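Local atomic coordinates of protein argonaute 5 (Arabidopsis thaliana, PDB entry 4G0O), a protein that probably sorts small RNAs by their 5' nucleotide, which its MID domain reads with a nucleotide specificity loop during RNA-guided gene regulation. Residues Q109-Q112 against V113-N117; P28-F31 against C32-I36; K92-R95 against I96-E100. All coordinates share one frame; numbering follows the deposited sequence.

Contact 1. Residues Q109-Q112 against V113-N117; sequences QPRQ and VNKLN
Gln112 and Lys115 lie side by side on the short helix 110-115 and point the same way. The two side chains pack together: Gln112 CD is 3.8 Å from Lys115 CE. Gln112 folds over at its second torsion (chi2 -62°), which lays its amide along the lysine methylenes. With an alanine here, the Lys115 chain would probably lose the group it lies along and be freer to swing. Arg111 also lies alongside Lys115, pointing the same way, with its CG 3.5 Å from Lys115 NZ. The ammonium group also makes a weak hydrogen bond to Arg111 O at 3.4 Å.

The backbone bonds carry the turn. Val113 N donates to Gln109 O at 2.8 Å in a nearly straight bond, and Gln109 is the N-cap residue of the helix. Asn114 N donates to Pro110 O at 3.0 Å. Lys115 N then reaches back only three residues, to Gln112 O at 2.9 Å. Water 1 donates to the same Gln112 O at 2.6 Å and accepts from Asn117 N.

Hydrophobic groups face inward. Val113 packs on Leu27 and Phe31 of helix 27-42, and Pro110 on Leu83. Leu116 has positive phi (46°) and ends the helix. Asn117 is the N-cap of helix 118-131, and its OD1 makes a weak hydrogen bond to Gln119 N.

Gln112 O thus takes two partners, one within the last turn and one through water. The water links the last turn to the cap residue Asn117; the Lys115 N bond closes the turn itself. The long polar chains add only packing and one weak bond.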
ATOM      1  N   GLN A 109       3.783   7.524   4.141  1.00 25.96           N
ATOM      2  CA  GLN A 109       4.983   8.338   4.301  1.00 26.55           C
ATOM      3  C   GLN A 109       6.187   7.541   4.825  1.00 29.74           C
ATOM      4  O   GLN A 109       6.103   6.864   5.855  1.00 27.38           O
ATOM      5  CB  GLN A 109       4.707   9.512   5.230  1.00 27.07           C
ATOM      6  CG  GLN A 109       3.803  10.557   4.641  1.00 25.62           C
ATOM      7  CD  GLN A 109       3.383  11.558   5.669  1.00 32.26           C
ATOM      8  OE1 GLN A 109       2.905  11.190   6.745  1.00 35.28           O
ATOM      9  NE2 GLN A 109       3.579  12.839   5.370  1.00 30.13           N
ATOM     10  N   PRO A 110       7.320   7.639   4.115  1.00 26.74           N
ATOM     11  CA  PRO A 110       8.537   6.894   4.456  1.00 26.60           C
ATOM     12  C   PRO A 110       9.018   7.093   5.906  1.00 31.80           C
ATOM     13  O   PRO A 110       9.538   6.151   6.509  1.00 33.07           O
ATOM     14  CB  PRO A 110       9.575   7.405   3.432  1.00 27.14           C
ATOM     15  CG  PRO A 110       8.998   8.677   2.876  1.00 25.57           C
ATOM     16  CD  PRO A 110       7.511   8.538   2.960  1.00 25.24           C
ATOM     17  N   ARG A 111       8.832   8.283   6.465  1.00 27.50           N
ATOM     18  CA  ARG A 111       9.223   8.532   7.845  1.00 30.63           C
ATOM     19  C   ARG A 111       8.334   7.764   8.833  1.00 37.15           C
ATOM     20  O   ARG A 111       8.781   7.334   9.908  1.00 37.75           O
ATOM     21  CB  ARG A 111       9.144  10.025   8.107  1.00 38.87           C
ATOM     22  CG  ARG A 111       9.252  10.450   9.550  1.00 39.65           C
ATOM     23  CD  ARG A 111       8.704  11.867   9.707  1.00 46.51           C
ATOM     24  NE  ARG A 111       8.459  12.507   8.414  1.00 49.44           N
ATOM     25  CZ  ARG A 111       7.261  12.621   7.841  1.00 47.19           C
ATOM     26  NH1 ARG A 111       7.147  13.223   6.662  1.00 43.77           N
ATOM     27  NH2 ARG A 111       6.176  12.134   8.442  1.00 48.98           N
ATOM     28  N   GLN A 112       7.070   7.587   8.464  1.00 31.70           N
ATOM     29  CA  GLN A 112       6.142   6.838   9.302  1.00 31.53           C
ATOM     30  C   GLN A 112       6.350   5.343   9.126  1.00 31.60           C
ATOM     31  O   GLN A 112       6.297   4.586  10.100  1.00 30.09           O
ATOM     32  CB  GLN A 112       4.694   7.198   8.974  1.00 32.01           C
ATOM     33  CG  GLN A 112       4.344   8.658   9.210  1.00 31.00           C
ATOM     34  CD  GLN A 112       4.493   9.062  10.668  1.00 40.67           C
ATOM     35  OE1 GLN A 112       4.386   8.226  11.578  1.00 31.23           O
ATOM     36  NE2 GLN A 112       4.742  10.354  10.899  1.00 39.25           N
ATOM     37  N   VAL A 113       6.571   4.921   7.882  1.00 31.71           N
ATOM     38  CA  VAL A 113       6.864   3.520   7.580  1.00 29.36           C
ATOM     39  C   VAL A 113       8.071   3.076   8.396  1.00 30.00           C
ATOM     40  O   VAL A 113       8.113   1.962   8.929  1.00 30.07           O
ATOM     41  CB  VAL A 113       7.133   3.310   6.068  1.00 27.86           C
ATOM     42  CG1 VAL A 113       7.928   2.035   5.819  1.00 25.94           C
ATOM     43  CG2 VAL A 113       5.826   3.294   5.292  1.00 23.70           C
ATOM     44  N   ASN A 114       9.044   3.972   8.503  1.00 32.08           N
ATOM     45  CA  ASN A 114      10.247   3.722   9.281  1.00 35.96           C
ATOM     46  C   ASN A 114       9.975   3.437  10.769  1.00 30.73           C
ATOM     47  O   ASN A 114      10.720   2.704  11.404  1.00 30.57           O
ATOM     48  CB  ASN A 114      11.216   4.896   9.143  1.00 34.13           C
ATOM     49  CG  ASN A 114      12.632   4.518   9.522  1.00 37.13           C
ATOM     50  OD1 ASN A 114      13.128   3.463   9.119  1.00 35.57           O
ATOM     51  ND2 ASN A 114      13.282   5.359  10.326  1.00 34.72           N
ATOM     52  N   LYS A 115       8.918   4.020  11.322  1.00 33.08           N
ATOM     53  CA  LYS A 115       8.600   3.832  12.737  1.00 29.44           C
ATOM     54  C   LYS A 115       8.021   2.441  13.017  1.00 31.64           C
ATOM     55  O   LYS A 115       8.132   1.934  14.136  1.00 33.37           O
ATOM     56  CB  LYS A 115       7.606   4.881  13.231  1.00 29.99           C
ATOM     57  CG  LYS A 115       8.061   6.347  13.230  1.00 31.59           C
ATOM     58  CD  LYS A 115       6.784   7.220  13.291  1.00 33.51           C
ATOM     59  CE  LYS A 115       7.028   8.725  13.434  1.00 32.74           C
ATOM     60  NZ  LYS A 115       8.213   9.195  12.671  1.00 42.07           N
ATOM     61  N   LEU A 116       7.399   1.835  12.006  1.00 31.07           N
ATOM     62  CA  LEU A 116       6.693   0.561  12.174  1.00 33.15           C
ATOM     63  C   LEU A 116       5.807   0.578  13.432  1.00 30.20           C
ATOM     64  O   LEU A 116       5.771  -0.388  14.209  1.00 26.50           O
ATOM     65  CB  LEU A 116       7.673  -0.615  12.208  1.00 28.20           C
ATOM     66  CG  LEU A 116       8.373  -0.986  10.896  1.00 29.40           C
ATOM     67  CD1 LEU A 116       9.485  -1.991  11.146  1.00 26.18           C
ATOM     68  CD2 LEU A 116       7.374  -1.546   9.874  1.00 27.35           C
ATOM     69  N   ASN A 117       5.119   1.698  13.639  1.00 29.81           N
ATOM     70  CA  ASN A 117       4.199   1.816  14.754  1.00 30.37           C
ATOM     71  C   ASN A 117       2.977   0.943  14.492  1.00 33.32           C
ATOM     72  O   ASN A 117       2.376   0.999  13.418  1.00 30.52           O
ATOM     73  CB  ASN A 117       3.799   3.275  15.000  1.00 32.81           C
ATOM     74  CG  ASN A 117       3.306   3.502  16.429  1.00 33.90           C
ATOM     75  OD1 ASN A 117       2.735   2.605  17.042  1.00 38.44           O
ATOM     76  ND2 ASN A 117       3.552   4.688  16.968  1.00 31.62           N
TER
HETATM   77  O   HOH W   1       4.485   3.779  11.838  1.00 29.80           O

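Contact 2. Residues P28-F31 against C32-I36; sequences PQEF and CKQLI
Helix 27-42 is the crossover helix between parallel strands 7-18 and 45-46, a beta-alpha-beta unit, and here Phe31 meets Leu35 one turn on. The two side chains run together. Leu35 CD1 is 3.6 Å from Phe31 CZ, and Leu35 CB lies over one face of the ring. Phe31 CG is anti to its backbone N (chi1 169°), which lets the ring lean along the helix toward Leu35.

Cys32 SG lies 5.5 Å from the centroid of the Phe31 ring, an oblique sulfur-aromatic contact, and 4.2 Å from Phe31 CD1. Cys32 SG also sits 3.3 Å from Pro28 O. Beyond these segments, Met121 and Leu116 touch Phe31, and Ile80, Cys16 and Phe54 touch Cys32.

Regular helix bonds hold the frame, among them Leu35 N to Phe31 O at 2.9 Å and Gln34 N to Glu30 O at 3.1 Å. On the polar side, Gln29 OE1 and Lys33 NZ are 3.6 Å apart, and water 2 bridges them by two weak bonds.

The buried side thus rests on apolar packing of Phe31 with Leu35 and Cys32, whereas the exposed ends of Gln29 and Lys33, joined weakly through water, are probably mobile.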
ATOM      1  N   PRO A  28      10.757  -1.816   3.000  1.00 29.10           N
ATOM      2  CA  PRO A  28       9.532  -2.125   2.248  1.00 28.34           C
ATOM      3  C   PRO A  28       9.010  -3.544   2.490  1.00 32.16           C
ATOM      4  O   PRO A  28       7.816  -3.709   2.766  1.00 28.02           O
ATOM      5  CB  PRO A  28       9.970  -1.948   0.787  1.00 32.67           C
ATOM      6  CG  PRO A  28      10.987  -0.856   0.855  1.00 28.61           C
ATOM      7  CD  PRO A  28      11.739  -1.098   2.156  1.00 30.58           C
ATOM      8  N   GLN A  29       9.891  -4.540   2.391  1.00 31.94           N
ATOM      9  CA  GLN A  29       9.538  -5.927   2.695  1.00 33.92           C
ATOM     10  C   GLN A  29       9.052  -6.104   4.121  1.00 34.62           C
ATOM     11  O   GLN A  29       8.030  -6.735   4.360  1.00 32.10           O
ATOM     12  CB  GLN A  29      10.744  -6.846   2.516  1.00 40.18           C
ATOM     13  CG  GLN A  29      10.829  -7.501   1.168  1.00 46.04           C
ATOM     14  CD  GLN A  29       9.664  -8.424   0.924  1.00 47.76           C
ATOM     15  OE1 GLN A  29       8.983  -8.840   1.868  1.00 50.21           O
ATOM     16  NE2 GLN A  29       9.415  -8.746  -0.346  1.00 47.02           N
ATOM     17  N   GLU A  30       9.822  -5.580   5.066  1.00 31.02           N
ATOM     18  CA  GLU A  30       9.498  -5.746   6.475  1.00 35.60           C
ATOM     19  C   GLU A  30       8.173  -5.050   6.810  1.00 37.37           C
ATOM     20  O   GLU A  30       7.293  -5.647   7.445  1.00 33.19           O
ATOM     21  CB  GLU A  30      10.644  -5.219   7.342  1.00 35.53           C
ATOM     22  CG  GLU A  30      10.244  -4.820   8.761  1.00 37.42           C
ATOM     23  CD  GLU A  30      10.094  -6.006   9.708  1.00 43.21           C
ATOM     24  OE1 GLU A  30      10.202  -7.176   9.266  1.00 43.09           O
ATOM     25  OE2 GLU A  30       9.861  -5.762  10.909  1.00 46.20           O
ATOM     26  N   PHE A  31       8.032  -3.802   6.356  1.00 32.38           N
ATOM     27  CA  PHE A  31       6.812  -3.025   6.579  1.00 30.97           C
ATOM     28  C   PHE A  31       5.566  -3.671   5.976  1.00 31.81           C
ATOM     29  O   PHE A  31       4.518  -3.711   6.604  1.00 32.77           O
ATOM     30  CB  PHE A  31       6.947  -1.603   6.028  1.00 31.52           C
ATOM     31  CG  PHE A  31       5.651  -0.856   5.988  1.00 28.65           C
ATOM     32  CD1 PHE A  31       4.958  -0.703   4.796  1.00 26.44           C
ATOM     33  CD2 PHE A  31       5.109  -0.335   7.146  1.00 28.93           C
ATOM     34  CE1 PHE A  31       3.755  -0.030   4.753  1.00 29.66           C
ATOM     35  CE2 PHE A  31       3.902   0.340   7.118  1.00 30.59           C
ATOM     36  CZ  PHE A  31       3.224   0.498   5.918  1.00 33.24           C
ATOM     37  N   CYS A  32       5.676  -4.169   4.754  1.00 28.50           N
ATOM     38  CA  CYS A  32       4.540  -4.832   4.135  1.00 29.69           C
ATOM     39  C   CYS A  32       4.256  -6.158   4.829  1.00 34.06           C
ATOM     40  O   CYS A  32       3.109  -6.593   4.890  1.00 31.55           O
ATOM     41  CB  CYS A  32       4.765  -5.046   2.638  1.00 26.89           C
ATOM     42  SG  CYS A  32       4.672  -3.536   1.647  1.00 24.32           S
ATOM     43  N   LYS A  33       5.296  -6.799   5.356  1.00 33.56           N
ATOM     44  CA  LYS A  33       5.098  -8.090   6.007  1.00 35.29           C
ATOM     45  C   LYS A  33       4.249  -7.918   7.266  1.00 31.47           C
ATOM     46  O   LYS A  33       3.310  -8.679   7.501  1.00 35.59           O
ATOM     47  CB  LYS A  33       6.430  -8.770   6.332  1.00 35.42           C
ATOM     48  CG  LYS A  33       6.268 -10.084   7.103  1.00 42.25           C
ATOM     49  CD  LYS A  33       7.560 -10.902   7.145  1.00 46.58           C
ATOM     50  CE  LYS A  33       7.740 -11.774   5.898  1.00 50.27           C
ATOM     51  NZ  LYS A  33       8.195 -11.014   4.691  1.00 50.48           N
ATOM     52  N   GLN A  34       4.571  -6.901   8.056  1.00 30.74           N
ATOM     53  CA  GLN A  34       3.813  -6.604   9.267  1.00 34.32           C
ATOM     54  C   GLN A  34       2.424  -6.024   8.973  1.00 34.83           C
ATOM     55  O   GLN A  34       1.448  -6.386   9.636  1.00 37.04           O
ATOM     56  CB  GLN A  34       4.605  -5.674  10.202  1.00 30.87           C
ATOM     57  CG  GLN A  34       5.742  -6.360  10.948  1.00 34.23           C
ATOM     58  CD  GLN A  34       6.587  -5.392  11.781  1.00 34.56           C
ATOM     59  OE1 GLN A  34       6.083  -4.410  12.345  1.00 30.98           O
ATOM     60  NE2 GLN A  34       7.881  -5.674  11.859  1.00 33.76           N
ATOM     61  N   LEU A  35       2.336  -5.134   7.983  1.00 36.38           N
ATOM     62  CA  LEU A  35       1.072  -4.474   7.642  1.00 31.47           C
ATOM     63  C   LEU A  35       0.033  -5.521   7.265  1.00 30.29           C
ATOM     64  O   LEU A  35      -1.088  -5.510   7.777  1.00 32.43           O
ATOM     65  CB  LEU A  35       1.269  -3.491   6.490  1.00 31.60           C
ATOM     66  CG  LEU A  35       0.501  -2.164   6.520  1.00 32.19           C
ATOM     67  CD1 LEU A  35       0.416  -1.619   5.134  1.00 24.64           C
ATOM     68  CD2 LEU A  35      -0.897  -2.260   7.157  1.00 30.93           C
ATOM     69  N   ILE A  36       0.425  -6.447   6.393  1.00 32.17           N
ATOM     70  CA  ILE A  36      -0.446  -7.545   5.986  1.00 30.21           C
ATOM     71  C   ILE A  36      -0.860  -8.438   7.161  1.00 34.92           C
ATOM     72  O   ILE A  36      -2.016  -8.858   7.237  1.00 32.61           O
ATOM     73  CB  ILE A  36       0.195  -8.356   4.858  1.00 36.21           C
ATOM     74  CG1 ILE A  36      -0.041  -7.636   3.535  1.00 31.69           C
ATOM     75  CG2 ILE A  36      -0.379  -9.770   4.777  1.00 29.05           C
ATOM     76  CD1 ILE A  36       0.890  -8.080   2.442  1.00 32.93           C
TER
HETATM   77  O   HOH W   2      10.581 -11.194   2.272  1.00 43.93           O

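Contact 3. Residues K92-R95 against I96-E100; sequences KIKR and ICETE. With SO4 (sulfate ion), chain C.
Arg95 and Glu100 form a close salt bridge, with NH2 of Arg95 2.5 Å from OE1 of Glu100. The carboxylate oxygen comes in at the guanidinium edge, near its plane, though the two flat groups are turned 45° apart. Ile96 CG1 lies over one face of the same guanidinium. Glu100 closes a wider pi-type turn at 96-100. Its N is bonded to Arg95 O at 3.0 Å, but that oxygen is less surely placed.

Ile96 packs back by one turn. Its CD1 is 3.8 Å from Lys92 CG, and its N donates to Lys92 O at 3.0 Å. With CG1 beside the backbone N (chi1 -71°), the branch folds over that same carbonyl.

Lys94 is buried. Its NZ makes a weak salt bridge to Glu98 OE2 at 3.4 Å and a weak hydrogen bond to sulfate O2, also at 3.4 Å. Its stronger partner is Ser105 OG. Lys131 NZ also binds the sulfate, so two lysines share the anion. The site is consistent with the pocket that holds the guide 5' phosphate in Argonaute MID domains.

Helix 90-101 joins parallel strands 78-82 and 105-108. Ile96 and Cys97 pack on helix 62-72 at Leu66, while Ile93 and Lys94 lie against Cys107 of strand 105-108.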
ATOM      1  N   LYS A  92       0.010  14.029  -7.532  1.00 33.27           N
ATOM      2  CA  LYS A  92       0.410  13.372  -8.761  1.00 32.35           C
ATOM      3  C   LYS A  92       0.178  11.854  -8.689  1.00 32.95           C
ATOM      4  O   LYS A  92      -0.423  11.262  -9.601  1.00 29.94           O
ATOM      5  CB  LYS A  92       1.886  13.660  -9.064  1.00 28.56           C
ATOM      6  CG  LYS A  92       2.311  13.153 -10.429  1.00 31.19           C
ATOM      7  CD  LYS A  92       3.827  12.924 -10.539  1.00 38.26           C
ATOM      8  CE  LYS A  92       4.598  14.196 -10.882  1.00 38.73           C
ATOM      9  NZ  LYS A  92       6.078  13.958 -10.856  1.00 46.29           N
ATOM     10  N   ILE A  93       0.640  11.223  -7.609  1.00 31.54           N
ATOM     11  CA  ILE A  93       0.533   9.767  -7.487  1.00 27.41           C
ATOM     12  C   ILE A  93      -0.908   9.282  -7.426  1.00 25.85           C
ATOM     13  O   ILE A  93      -1.251   8.275  -8.046  1.00 29.07           O
ATOM     14  CB  ILE A  93       1.320   9.230  -6.271  1.00 34.78           C
ATOM     15  CG1 ILE A  93       2.803   9.573  -6.417  1.00 33.12           C
ATOM     16  CG2 ILE A  93       1.132   7.707  -6.113  1.00 28.32           C
ATOM     17  CD1 ILE A  93       3.632   9.214  -5.211  1.00 31.15           C
ATOM     18  N   LYS A  94      -1.758   9.988  -6.686  1.00 30.17           N
ATOM     19  CA  LYS A  94      -3.145   9.557  -6.543  1.00 33.25           C
ATOM     20  C   LYS A  94      -3.871   9.731  -7.855  1.00 31.96           C
ATOM     21  O   LYS A  94      -4.636   8.856  -8.270  1.00 29.88           O
ATOM     22  CB  LYS A  94      -3.862  10.362  -5.476  1.00 31.83           C
ATOM     23  CG  LYS A  94      -3.369  10.088  -4.076  1.00 38.98           C
ATOM     24  CD  LYS A  94      -4.250   9.074  -3.365  1.00 39.47           C
ATOM     25  CE  LYS A  94      -3.623   7.674  -3.329  1.00 41.39           C
ATOM     26  NZ  LYS A  94      -4.586   6.650  -2.796  1.00 36.33           N
ATOM     27  N   ARG A  95      -3.631  10.876  -8.490  1.00 30.11           N
ATOM     28  CA  ARG A  95      -4.199  11.179  -9.795  1.00 32.48           C
ATOM     29  C   ARG A  95      -3.857  10.057 -10.785  1.00 29.36           C
ATOM     30  O   ARG A  95      -4.728   9.528 -11.466  1.00 30.92           O
ATOM     31  CB  ARG A  95      -3.690  12.544 -10.305  1.00 30.85           C
ATOM     32  CG  ARG A  95      -3.946  12.771 -11.799  1.00 36.46           C
ATOM     33  CD  ARG A  95      -3.431  14.109 -12.321  1.00 30.53           C
ATOM     34  NE  ARG A  95      -1.972  14.228 -12.265  1.00 37.56           N
ATOM     35  CZ  ARG A  95      -1.137  13.688 -13.150  1.00 34.28           C
ATOM     36  NH1 ARG A  95       0.178  13.856 -13.026  1.00 33.88           N
ATOM     37  NH2 ARG A  95      -1.610  12.976 -14.164  1.00 36.83           N
ATOM     38  N   ILE A  96      -2.590   9.671 -10.833  1.00 31.30           N
ATOM     39  CA  ILE A  96      -2.152   8.660 -11.790  1.00 29.58           C
ATOM     40  C   ILE A  96      -2.808   7.321 -11.485  1.00 31.64           C
ATOM     41  O   ILE A  96      -3.315   6.637 -12.377  1.00 31.19           O
ATOM     42  CB  ILE A  96      -0.626   8.508 -11.771  1.00 25.05           C
ATOM     43  CG1 ILE A  96       0.029   9.740 -12.396  1.00 29.48           C
ATOM     44  CG2 ILE A  96      -0.200   7.228 -12.497  1.00 24.81           C
ATOM     45  CD1 ILE A  96       1.527   9.826 -12.137  1.00 32.18           C
ATOM     46  N   CYS A  97      -2.806   6.953 -10.211  1.00 27.10           N
ATOM     47  CA  CYS A  97      -3.384   5.684  -9.810  1.00 30.29           C
ATOM     48  C   CYS A  97      -4.898   5.672  -9.952  1.00 33.16           C
ATOM     49  O   CYS A  97      -5.473   4.808 -10.634  1.00 29.61           O
ATOM     50  CB  CYS A  97      -3.003   5.352  -8.364  1.00 32.71           C
ATOM     51  SG  CYS A  97      -1.241   5.028  -8.146  1.00 30.07           S
ATOM     52  N   GLU A  98      -5.543   6.623  -9.294  1.00 28.11           N
ATOM     53  CA  GLU A  98      -6.995   6.571  -9.153  1.00 32.41           C
ATOM     54  C   GLU A  98      -7.696   6.948 -10.451  1.00 35.49           C
ATOM     55  O   GLU A  98      -8.554   6.212 -10.934  1.00 40.76           O
ATOM     56  CB  GLU A  98      -7.456   7.460  -7.994  1.00 35.28           C
ATOM     57  CG  GLU A  98      -6.861   7.028  -6.649  1.00 37.45           C
ATOM     58  CD  GLU A  98      -7.260   7.938  -5.489  1.00 43.50           C
ATOM     59  OE1 GLU A  98      -7.333   9.174  -5.680  1.00 42.99           O
ATOM     60  OE2 GLU A  98      -7.493   7.406  -4.380  1.00 43.40           O
ATOM     61  N   THR A  99      -7.306   8.078 -11.024  1.00 31.05           N
ATOM     62  CA  THR A  99      -7.950   8.570 -12.225  1.00 38.91           C
ATOM     63  C   THR A  99      -7.355   7.972 -13.503  1.00 36.49           C
ATOM     64  O   THR A  99      -8.091   7.484 -14.365  1.00 36.96           O
ATOM     65  CB  THR A  99      -7.898  10.117 -12.301  1.00 40.77           C
ATOM     66  OG1 THR A  99      -6.539  10.543 -12.427  1.00 46.74           O
ATOM     67  CG2 THR A  99      -8.487  10.738 -11.053  1.00 32.35           C
ATOM     68  N   GLU A 100      -6.031   7.990 -13.637  1.00 33.86           N
ATOM     69  CA  GLU A 100      -5.449   7.660 -14.932  1.00 29.12           C
ATOM     70  C   GLU A 100      -5.262   6.175 -15.258  1.00 32.49           C
ATOM     71  O   GLU A 100      -5.588   5.742 -16.368  1.00 23.23           O
ATOM     72  CB  GLU A 100      -4.202   8.505 -15.202  1.00 35.61           C
ATOM     73  CG  GLU A 100      -4.564   9.832 -15.912  1.00 36.11           C
ATOM     74  CD  GLU A 100      -3.887  11.034 -15.291  1.00 41.45           C
ATOM     75  OE1 GLU A 100      -2.716  10.892 -14.878  1.00 45.11           O
ATOM     76  OE2 GLU A 100      -4.511  12.116 -15.217  1.00 42.47           O
TER
HETATM   77  S   SO4 C 701      -4.781   7.552   1.792  1.00 57.30           S
HETATM   78  O1  SO4 C 701      -3.820   8.046   2.784  1.00 47.58           O
HETATM   79  O2  SO4 C 701      -4.092   7.447   0.477  1.00 39.77           O
HETATM   80  O3  SO4 C 701      -5.337   6.260   2.232  1.00 30.79           O
HETATM   81  O4  SO4 C 701      -5.917   8.481   1.699  1.00 48.19           O

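Contacts 1 and 2 belong to one packed region. Their centres are about 11 Å apart, and Val113 and Leu116 of contact 1 press on Phe31 of contact 2: Val113 CG1 is 3.7 Å from Phe31 CG, and Leu116 CD2 is 3.7 Å from Phe31 CA. Phe31 therefore joins the short helix 110-115 to helix 27-42. Contact 3 stands apart. Its centre is about 22 Å from that of contact 1 and about 23 Å from that of contact 2, with nearest atoms about 9 Å and 13 Å away. Contacts 2 and 3 lie on opposite sides of the chain's centre. Of the three, contact 3 holds the sulfate, through Lys94.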